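Local atomic coordinates of protein FimX (Pseudomonas aeruginosa PAO1, PDB entry 3HV8), a protein that carries an EAL domain, a modified TIM-barrel fold, and holds the ligand C2E in this structure. Residues G175-L178 with N179-N182; E145-A148 with T149-K153. All blocks are in the same frame, centred on the assembly; numbering follows the deposited sequence.

Interaction 1 of 2, residues G175-L178 with N179-N182; sequences GCSL and NPFN
Ser177, packed against Pro180 across the bend, gives its backbone N to Glu145 OE1, an oxygen that Cys176 N grips as well, while Gly175 N bonds to Glu145 OE2. Three amides thus converge on one carboxylate at the start of the loop that follows strand 168-174 of the EAL barrel. Gly175 opens this loop with phi at 112° and psi near zero, backbone angles adopted mainly by glycine. No hydrogen bond joins 175-178 to 179-182 directly; the evidence for the contact is the way Pro180 fills the bend. Its ring brings CG to 3.8 Å from Gly175 CA and to 3.6 Å from Ser177 O, and the neighbouring CD lies 3.6 Å from Leu178 O. The hydroxyl of Ser177, set between backbone N and carbonyl carbon (chi1 58°), comes in at the base of the same ring, with OG 3.3 Å from Pro180 CA. Pro180 and Phe181 are the central residues of a type I beta turn, closed by Asn182 N donating to Asn179 O at 3.1 Å; from within the turn Phe181 meets Phe174 edge-to-face and rests on helix 205-220. At the exposed crest Leu178 and Asn179 run side by side in the same direction. There the amide folds back over the preceding carbonyl, with Asn179 CG 3.4 Å from Leu178 C, and its ND2 lies 3.5 Å from Leu178 CD1.

Interaction 2 of 2, residues E145-A148 with T149-K153; sequences EADA and TSYLK
In helix 145-150, the short helix that follows strand 139-144, Thr149 and Ser150 each bond, through backbone N and hydroxyl, to the carbonyl four residues back, on Glu145 and Ala146. Glu145 O accepts twice: Thr149 N at 3.1 Å and Thr149 OG1 at 2.7 Å approach from opposite faces of the carbonyl plane. With OG1 anti to its own carbonyl carbon (chi1 -50°), the threonine hydroxyl turns back along the helix to reach that oxygen. Ala146 O is gripped likewise, by Ser150 N, tilted slightly from the carbonyl plane, and by Ser150 OG, 2.9 Å away and well above it. Tyr151 N donates to Asp147 O at 3.0 Å, but Tyr151 itself leaves helical angles and becomes the N-cap of helix 152-164, making a break between two consecutive helices of the barrel. Across the break Leu152 CA makes a CH···O contact with Ala148 O at 3.2 Å. Asp147 and Tyr151 extend alongside each other, their carboxylate and ring planes 62° apart; Asp147 OD2 meets the ring at its edge, 4.0 Å from Tyr151 CE2. A water donates both to Asp147 OD2 and to Ser150 OG, bridging the acid and the hydroxyl.

Along the chain, strand 139-144 leads into interaction 2, which closes the turns of helix 145-150; after the break at Tyr151, helix 152-164 carries the chain on to the parallel strand 168-174. Interaction 1 then closes the bend that follows this strand. The two are in series, neither nesting nor crossing, with centres about 11 Å apart. They meet through space because the side chain of Glu145, at the start of interaction 2, carries its carboxylate to the backbone amides of the loop of interaction 1, where OE2 also lies 3.5 Å from Pro180 CB. The ends of two adjacent barrel strands in one beta-alpha-beta unit are thereby joined.

Interaction 1 of 2, residues G175-L178 with N179-N182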
loop_
_atom_site.group_PDB
_atom_site.type_symbol
_atom_site.label_atom_id
_atom_site.label_comp_id
_atom_site.label_asym_id
_atom_site.label_seq_id
_atom_site.Cartn_x
_atom_site.Cartn_y
_atom_site.Cartn_z
ATOM N N GLY A 175 9.837 -9.436 3.340
ATOM C CA GLY A 175 10.654 -10.255 4.221
ATOM C C GLY A 175 10.484 -11.752 4.068
ATOM O O GLY A 175 11.106 -12.525 4.799
ATOM N N CYS A 176 9.687 -12.168 3.087
ATOM C CA CYS A 176 9.324 -13.579 2.936
ATOM C C CYS A 176 10.131 -14.295 1.863
ATOM O O CYS A 176 10.252 -15.518 1.898
ATOM C CB CYS A 176 7.844 -13.709 2.585
ATOM S SG CYS A 176 6.726 -13.074 3.834
ATOM N N SER A 177 10.673 -13.554 0.904
ATOM C CA SER A 177 11.489 -14.171 -0.139
ATOM C C SER A 177 12.843 -14.616 0.441
ATOM O O SER A 177 13.166 -14.309 1.593
ATOM C CB SER A 177 11.688 -13.217 -1.306
ATOM O OG SER A 177 12.301 -12.020 -0.870
ATOM N N LEU A 178 13.621 -15.352 -0.350
ATOM C CA LEU A 178 14.881 -15.917 0.138
ATOM C C LEU A 178 15.870 -14.833 0.557
ATOM O O LEU A 178 16.496 -14.931 1.619
ATOM C CB LEU A 178 15.518 -16.806 -0.935
ATOM C CG LEU A 178 16.442 -17.947 -0.494
ATOM C CD1 LEU A 178 17.599 -18.082 -1.472
ATOM C CD2 LEU A 178 16.952 -17.775 0.930
ATOM N N ASN A 179 16.009 -13.807 -0.280
ATOM C CA ASN A 179 16.954 -12.718 -0.022
ATOM C C ASN A 179 16.265 -11.384 -0.239
ATOM O O ASN A 179 16.501 -10.719 -1.256
ATOM C CB ASN A 179 18.152 -12.821 -0.966
ATOM C CG ASN A 179 18.960 -14.074 -0.734
ATOM O OD1 ASN A 179 19.538 -14.267 0.340
ATOM N ND2 ASN A 179 19.006 -14.938 -1.738
ATOM N N PRO A 180 15.404 -10.996 0.716
ATOM C CA PRO A 180 14.481 -9.880 0.474
ATOM C C PRO A 180 15.199 -8.553 0.239
ATOM O O PRO A 180 14.652 -7.670 -0.431
ATOM C CB PRO A 180 13.636 -9.808 1.754
ATOM C CG PRO A 180 14.051 -10.928 2.621
ATOM C CD PRO A 180 15.255 -11.599 2.049
ATOM N N PHE A 181 16.406 -8.396 0.779
ATOM C CA PHE A 181 17.097 -7.123 0.623
ATOM C C PHE A 181 17.691 -6.890 -0.775
ATOM O O PHE A 181 17.971 -5.749 -1.146
ATOM C CB PHE A 181 18.133 -6.929 1.745
ATOM C CG PHE A 181 17.504 -6.657 3.074
ATOM C CD1 PHE A 181 17.259 -5.354 3.483
ATOM C CD2 PHE A 181 17.098 -7.697 3.888
ATOM C CE1 PHE A 181 16.646 -5.093 4.700
ATOM C CE2 PHE A 181 16.473 -7.445 5.114
ATOM C CZ PHE A 181 16.255 -6.131 5.516
ATOM N N ASN A 182 17.845 -7.958 -1.549
ATOM C CA ASN A 182 18.421 -7.836 -2.887
ATOM C C ASN A 182 17.561 -6.946 -3.775
ATOM O O ASN A 182 18.059 -6.137 -4.554
ATOM C CB ASN A 182 18.574 -9.202 -3.555
ATOM C CG ASN A 182 19.727 -10.011 -2.997
ATOM O OD1 ASN A 182 19.918 -11.169 -3.368
ATOM N ND2 ASN A 182 20.503 -9.408 -2.109
#

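Interaction 2 of 2, residues E145-A148 with T149-K153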
loop_
_atom_site.group_PDB
_atom_site.type_symbol
_atom_site.label_atom_id
_atom_site.label_comp_id
_atom_site.label_asym_id
_atom_site.label_seq_id
_atom_site.Cartn_x
_atom_site.Cartn_y
_atom_site.Cartn_z
ATOM N N GLU A 145 5.980 -7.535 -2.359
ATOM C CA GLU A 145 7.302 -8.119 -2.513
ATOM C C GLU A 145 7.323 -9.130 -3.651
ATOM O O GLU A 145 8.261 -9.149 -4.451
ATOM C CB GLU A 145 7.750 -8.775 -1.218
ATOM C CG GLU A 145 9.083 -9.509 -1.351
ATOM C CD GLU A 145 9.604 -9.964 -0.009
ATOM O OE1 GLU A 145 9.180 -11.028 0.485
ATOM O OE2 GLU A 145 10.438 -9.227 0.560
ATOM N N ALA A 146 6.293 -9.965 -3.727
ATOM C CA ALA A 146 6.266 -10.978 -4.766
ATOM C C ALA A 146 6.294 -10.314 -6.141
ATOM O O ALA A 146 7.066 -10.714 -7.016
ATOM C CB ALA A 146 5.026 -11.844 -4.616
ATOM N N ASP A 147 5.488 -9.274 -6.331
ATOM C CA ASP A 147 5.454 -8.594 -7.638
ATOM C C ASP A 147 6.734 -7.817 -7.947
ATOM O O ASP A 147 7.193 -7.788 -9.097
ATOM C CB ASP A 147 4.235 -7.678 -7.751
ATOM C CG ASP A 147 2.970 -8.455 -7.919
ATOM O OD1 ASP A 147 1.884 -7.884 -7.707
ATOM O OD2 ASP A 147 3.079 -9.649 -8.251
ATOM N N ALA A 148 7.314 -7.178 -6.937
ATOM C CA ALA A 148 8.552 -6.440 -7.139
ATOM C C ALA A 148 9.642 -7.366 -7.645
ATOM O O ALA A 148 10.466 -6.980 -8.469
ATOM C CB ALA A 148 9.004 -5.820 -5.832
ATOM N N THR A 149 9.637 -8.584 -7.122
ATOM C CA THR A 149 10.630 -9.593 -7.423
ATOM C C THR A 149 10.345 -10.270 -8.774
ATOM O O THR A 149 11.250 -10.491 -9.578
ATOM C CB THR A 149 10.650 -10.608 -6.272
ATOM O OG1 THR A 149 10.750 -9.888 -5.024
ATOM C CG2 THR A 149 11.826 -11.546 -6.402
ATOM N N SER A 150 9.076 -10.549 -9.043
ATOM C CA SER A 150 8.677 -11.191 -10.295
ATOM C C SER A 150 8.882 -10.304 -11.507
ATOM O O SER A 150 9.143 -10.791 -12.612
ATOM C CB SER A 150 7.184 -11.546 -10.255
ATOM O OG SER A 150 6.886 -12.535 -9.291
ATOM N N TYR A 151 8.707 -9.002 -11.321
ATOM C CA TYR A 151 8.733 -8.040 -12.418
ATOM C C TYR A 151 9.764 -6.965 -12.104
ATOM O O TYR A 151 9.468 -5.770 -12.137
ATOM C CB TYR A 151 7.339 -7.409 -12.605
ATOM C CG TYR A 151 6.268 -8.452 -12.814
ATOM C CD1 TYR A 151 6.111 -9.069 -14.051
ATOM C CD2 TYR A 151 5.446 -8.852 -11.766
ATOM C CE1 TYR A 151 5.139 -10.041 -14.236
ATOM C CE2 TYR A 151 4.470 -9.828 -11.945
ATOM C CZ TYR A 151 4.336 -10.421 -13.183
ATOM O OH TYR A 151 3.387 -11.409 -13.346
ATOM N N LEU A 152 10.971 -7.407 -11.777
ATOM C CA LEU A 152 11.989 -6.506 -11.244
ATOM C C LEU A 152 12.338 -5.373 -12.201
ATOM O O LEU A 152 12.391 -4.218 -11.799
ATOM C CB LEU A 152 13.230 -7.298 -10.866
ATOM C CG LEU A 152 14.312 -6.509 -10.142
ATOM C CD1 LEU A 152 13.844 -6.132 -8.749
ATOM C CD2 LEU A 152 15.592 -7.333 -10.075
ATOM N N LYS A 153 12.567 -5.687 -13.472
ATOM C CA LYS A 153 12.894 -4.633 -14.432
ATOM C C LYS A 153 11.771 -3.604 -14.548
ATOM O O LYS A 153 12.015 -2.394 -14.546
ATOM C CB LYS A 153 13.254 -5.224 -15.799
ATOM C CG LYS A 153 14.644 -5.848 -15.811
ATOM C CD LYS A 153 15.104 -6.257 -17.204
ATOM C CE LYS A 153 16.343 -7.147 -17.114
ATOM N NZ LYS A 153 17.052 -7.288 -18.421
HETATM O O HOH W 1 4.253 -12.260 -8.251
#